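Superoxide dismutase (Acidilobus saccharovorans, PDB 4FFK) catalyses the dismutation of superoxide radicals to molecular oxygen and hydrogen peroxide at an iron centre. Local coordinates at residues 143-148 with 174-179; 96-101 with 206-211. All coordinates share one frame; numbering follows the deposited sequence.

In the fold
Both contacts belong to the iron/manganese superoxide dismutase fold and meet at strand 172-178, with their centres about 12 Å apart. Interaction 1 pairs this strand with 142-148 and ends at D178, which binds the iron together with H43, H92 and H182. Interaction 2 ties the end of helix 75-97, the helix that carries H92, to helix 205-216. N98 joins the two: its OD1 lies 2.8 Å from A176 N, a probable hydrogen bond, while its ND2 reaches both L174 O and D207. Interaction 2 lies farther from the metal site, the N98 side chain being about 12 Å from the iron.

Interaction 1: residues 143-148 with 174-179; sequences WAILAY and LLAVDV. With FE (Fe (III) ion), chain B.
W143 lays its indole across D178 at the iron end of the antiparallel strands 143-148 and 174-178. CG stands anti to the carbonyl carbon (chi1 -61°), which turns the ring over the neighbouring strand. Its CB passes 3.7 Å from V177 O; farther out, CE3 lies 3.4 Å from D178 N, and CZ3 comes equally near D178 CB. That CB sits over the six-membered ring in a CH-pi contact, 3.8 Å from its centroid. CH2 and CZ2 reach the carboxylate, whose plane is only 11° from that of the ring. NE1 hydrogen-bonds to H163 ND1. A broad, flat tryptophan suits this place: it packs against D178 while OD2 binds the iron at 1.9 Å and OD1 accepts from F180 N. An alanine here would probably leave the D178 carboxylate without its flat support and freer to turn at the metal.

Behind this end, A144 and V177 form a hydrogen-bonded pair, V177 N to A144 O being 2.9 Å. A176 is small enough for its CB to meet both W143 CE3 and I145 CG1. L146 O accepts from both L174 N and L175 N, the mark of a classic beta bulge.

Strand 155-161 flanks 142-148 on its other edge. Helix 75-97 covers the face bearing W143, I145, A176 and D178, whereas helices 124-136 and 192-199 pack on that of A144, L146, L175 and V177.

Interaction 2: residues 96-101 with 206-211; sequences WLNMAP and DDVEAR
N98 and D207 meet tip to tip, amide against carboxylate, with the two planes 63° apart. The bond from N98 ND2 to D207 OD2 is 2.7 Å long but bent, 139° at the hydrogen; the acceptor lies close to the amide plane and is met nearly along its C-O axis. D207 CG is anti to the backbone N, which carries the carboxylate out from its helix toward L97 and N98.

One turn on, R211 comes end-on to the same carboxylate. NH1 gives OD2 a nearly straight bond of 2.8 Å within the guanidinium plane, and NH2 reaches OD1 at a tilt. OD2 is thus held by two donors, a grip that fixes the rotation of the carboxylate and would probably stabilise its charge beside L97 O, which lies 3.1 Å from D207 CG. The guanidinium stands 77° from the N98 amide, and L97 CD1 packs 3.7 Å from R211 NH2. An asparagine suits the place of N98 because its amide can give and accept at once, and both its OD1 and its ND2 also turn to strand 172-178.

R211 NE binds L221 O of the second subunit, and I222 of that subunit packs on L97 and R211. The arrangement is a polar cluster built on an i to i+4 salt bridge, joining the alpha-hairpin domain to the C-terminal domain of an iron/manganese superoxide dismutase.

Interaction 1: residues 143-148 with 174-179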
# COMPACT_ATOMS: atom_id res chain seq x y z
N TRP A 143 3.37 -5.99 11.41
CA TRP A 143 4.32 -6.06 12.54
C TRP A 143 4.13 -4.79 13.34
O TRP A 143 3.75 -3.73 12.82
CB TRP A 143 5.75 -5.95 12.04
CG TRP A 143 6.06 -7.07 11.12
CD1 TRP A 143 5.73 -7.16 9.82
CD2 TRP A 143 6.70 -8.28 11.48
NE1 TRP A 143 6.15 -8.36 9.30
CE2 TRP A 143 6.78 -9.06 10.30
CE3 TRP A 143 7.29 -8.77 12.69
CZ2 TRP A 143 7.37 -10.32 10.28
CZ3 TRP A 143 7.88 -10.04 12.65
CH2 TRP A 143 7.91 -10.79 11.47
N ALA A 144 4.46 -4.90 14.62
CA ALA A 144 4.79 -3.68 15.37
C ALA A 144 6.25 -3.80 15.70
O ALA A 144 6.77 -4.91 15.96
CB ALA A 144 3.93 -3.55 16.63
N ILE A 145 6.95 -2.67 15.67
CA ILE A 145 8.36 -2.64 15.83
C ILE A 145 8.75 -1.52 16.79
O ILE A 145 8.23 -0.45 16.68
CB ILE A 145 9.07 -2.40 14.50
CG1 ILE A 145 8.99 -3.63 13.60
CG2 ILE A 145 10.53 -2.09 14.80
CD1 ILE A 145 9.52 -3.32 12.19
N LEU A 146 9.63 -1.83 17.74
CA LEU A 146 10.24 -0.79 18.56
C LEU A 146 11.55 -0.53 17.86
O LEU A 146 12.30 -1.45 17.65
CB LEU A 146 10.53 -1.33 19.99
CG LEU A 146 11.22 -0.21 20.82
CD1 LEU A 146 10.48 1.12 20.93
CD2 LEU A 146 11.45 -0.76 22.18
N ALA A 147 11.74 0.70 17.38
CA ALA A 147 12.92 1.02 16.62
C ALA A 147 13.70 2.15 17.27
O ALA A 147 13.16 2.97 18.02
CB ALA A 147 12.53 1.42 15.21
N TYR A 148 14.96 2.16 16.91
CA TYR A 148 15.85 3.25 17.28
C TYR A 148 15.93 4.21 16.08
O TYR A 148 16.21 3.74 14.97
CB TYR A 148 17.22 2.65 17.57
CG TYR A 148 18.26 3.75 17.81
CD1 TYR A 148 18.20 4.55 18.96
CD2 TYR A 148 19.31 3.97 16.88
CE1 TYR A 148 19.14 5.56 19.18
CE2 TYR A 148 20.26 4.97 17.11
CZ TYR A 148 20.17 5.74 18.26
OH TYR A 148 21.08 6.75 18.50
N LEU A 174 14.46 -2.78 16.80
CA LEU A 174 15.09 -3.46 17.92
C LEU A 174 14.30 -4.68 18.32
O LEU A 174 14.88 -5.71 18.72
CB LEU A 174 15.16 -2.53 19.13
CG LEU A 174 15.81 -1.19 18.79
CD1 LEU A 174 15.81 -0.22 19.97
CD2 LEU A 174 17.19 -1.44 18.28
N LEU A 175 12.97 -4.54 18.25
CA LEU A 175 12.09 -5.55 18.78
C LEU A 175 10.90 -5.54 17.86
O LEU A 175 10.47 -4.49 17.45
CB LEU A 175 11.64 -5.11 20.18
CG LEU A 175 10.47 -5.86 20.79
CD1 LEU A 175 10.83 -7.36 21.02
CD2 LEU A 175 10.10 -5.14 22.07
N ALA A 176 10.39 -6.70 17.53
CA ALA A 176 9.32 -6.76 16.55
C ALA A 176 8.40 -7.85 16.97
O ALA A 176 8.85 -8.92 17.41
CB ALA A 176 9.91 -7.01 15.15
N VAL A 177 7.11 -7.62 16.82
CA VAL A 177 6.16 -8.69 17.02
C VAL A 177 5.40 -8.84 15.69
O VAL A 177 4.92 -7.87 15.14
CB VAL A 177 5.19 -8.42 18.19
CG1 VAL A 177 4.50 -7.06 18.07
CG2 VAL A 177 4.18 -9.54 18.32
N ASP A 178 5.36 -10.05 15.21
CA ASP A 178 4.57 -10.41 14.02
C ASP A 178 3.13 -10.54 14.36
O ASP A 178 2.73 -11.29 15.29
CB ASP A 178 5.10 -11.76 13.60
CG ASP A 178 4.62 -12.21 12.27
OD1 ASP A 178 3.92 -11.51 11.57
OD2 ASP A 178 5.07 -13.30 11.91
N VAL A 179 2.29 -9.82 13.61
CA VAL A 179 0.85 -10.02 13.70
C VAL A 179 0.20 -10.40 12.38
O VAL A 179 -1.01 -10.23 12.18
CB VAL A 179 0.13 -8.84 14.32
CG1 VAL A 179 0.58 -8.65 15.73
CG2 VAL A 179 0.46 -7.50 13.52
FE FE B . 5.31 -14.30 10.28
O HOH W 1 4.81 -12.66 9.17

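Interaction 2: residues 96-101 with 206-211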
# COMPACT_ATOMS: atom_id res chain seq x y z
N TRP A 96 12.33 -13.97 15.85
CA TRP A 96 12.80 -15.15 16.63
C TRP A 96 13.81 -14.78 17.67
O TRP A 96 13.79 -15.36 18.77
CB TRP A 96 13.43 -16.20 15.74
CG TRP A 96 12.66 -16.51 14.52
CD1 TRP A 96 13.12 -16.46 13.24
CD2 TRP A 96 11.33 -16.99 14.46
NE1 TRP A 96 12.16 -16.90 12.39
CE2 TRP A 96 11.04 -17.20 13.09
CE3 TRP A 96 10.33 -17.22 15.41
CZ2 TRP A 96 9.79 -17.65 12.66
CZ3 TRP A 96 9.09 -17.69 14.98
CH2 TRP A 96 8.85 -17.88 13.60
N LEU A 97 14.72 -13.88 17.31
CA LEU A 97 15.83 -13.46 18.18
C LEU A 97 15.31 -12.70 19.39
O LEU A 97 15.89 -12.74 20.51
CB LEU A 97 16.84 -12.61 17.41
CG LEU A 97 17.67 -13.39 16.37
CD1 LEU A 97 18.43 -12.36 15.51
CD2 LEU A 97 18.68 -14.41 17.07
N ASN A 98 14.18 -12.05 19.20
CA ASN A 98 13.59 -11.25 20.22
C ASN A 98 12.86 -12.07 21.29
O ASN A 98 12.33 -11.50 22.21
CB ASN A 98 12.52 -10.34 19.61
CG ASN A 98 13.09 -9.18 18.82
OD1 ASN A 98 12.39 -8.65 17.94
ND2 ASN A 98 14.31 -8.72 19.14
N MET A 99 12.73 -13.36 21.09
CA MET A 99 12.06 -14.22 22.02
C MET A 99 13.04 -15.20 22.69
O MET A 99 14.17 -15.47 22.20
CB MET A 99 10.94 -14.96 21.34
CG MET A 99 9.83 -13.96 20.93
SD MET A 99 8.45 -14.77 20.22
CE MET A 99 9.12 -15.52 18.70
N ALA A 100 12.62 -15.68 23.84
CA ALA A 100 13.45 -16.60 24.62
C ALA A 100 12.49 -17.47 25.40
O ALA A 100 11.40 -17.00 25.77
CB ALA A 100 14.40 -15.83 25.57
N PRO A 101 12.88 -18.74 25.65
CA PRO A 101 12.06 -19.70 26.40
C PRO A 101 11.24 -19.03 27.50
O PRO A 101 11.73 -18.08 28.16
CB PRO A 101 13.12 -20.60 27.01
CG PRO A 101 14.12 -20.70 25.94
CD PRO A 101 14.22 -19.29 25.38
N ASP A 206 17.47 -9.02 26.61
CA ASP A 206 18.93 -8.92 26.47
C ASP A 206 19.28 -8.81 25.02
O ASP A 206 20.17 -8.03 24.64
CB ASP A 206 19.64 -10.15 27.03
CG ASP A 206 19.54 -10.25 28.56
OD1 ASP A 206 19.55 -9.20 29.25
OD2 ASP A 206 19.42 -11.38 29.03
N ASP A 207 18.62 -9.66 24.22
CA ASP A 207 18.72 -9.58 22.78
C ASP A 207 18.43 -8.15 22.31
O ASP A 207 19.22 -7.59 21.56
CB ASP A 207 17.76 -10.53 22.11
CG ASP A 207 17.63 -10.22 20.64
OD1 ASP A 207 18.54 -10.55 19.88
OD2 ASP A 207 16.64 -9.56 20.28
N VAL A 208 17.31 -7.59 22.76
CA VAL A 208 16.88 -6.22 22.41
C VAL A 208 17.92 -5.19 22.88
O VAL A 208 18.43 -4.36 22.11
CB VAL A 208 15.50 -5.87 23.02
CG1 VAL A 208 15.11 -4.45 22.72
CG2 VAL A 208 14.42 -6.80 22.51
N GLU A 209 18.28 -5.28 24.15
CA GLU A 209 19.41 -4.51 24.66
C GLU A 209 20.63 -4.56 23.77
O GLU A 209 21.19 -3.52 23.44
CB GLU A 209 19.77 -5.02 26.08
CG GLU A 209 20.99 -4.30 26.69
CD GLU A 209 20.84 -2.78 26.85
OE1 GLU A 209 19.73 -2.21 26.74
OE2 GLU A 209 21.88 -2.14 27.10
N ALA A 210 21.06 -5.76 23.39
CA ALA A 210 22.29 -5.92 22.61
C ALA A 210 22.12 -5.22 21.27
O ALA A 210 23.03 -4.58 20.75
CB ALA A 210 22.64 -7.38 22.40
N ARG A 211 20.92 -5.36 20.70
CA ARG A 211 20.65 -4.72 19.41
C ARG A 211 20.65 -3.21 19.58
O ARG A 211 21.19 -2.48 18.77
CB ARG A 211 19.32 -5.18 18.84
CG ARG A 211 19.11 -4.72 17.37
CD ARG A 211 18.12 -5.64 16.59
NE ARG A 211 18.52 -7.05 16.56
CZ ARG A 211 18.10 -7.96 17.46
NH1 ARG A 211 17.27 -7.60 18.44
NH2 ARG A 211 18.51 -9.20 17.38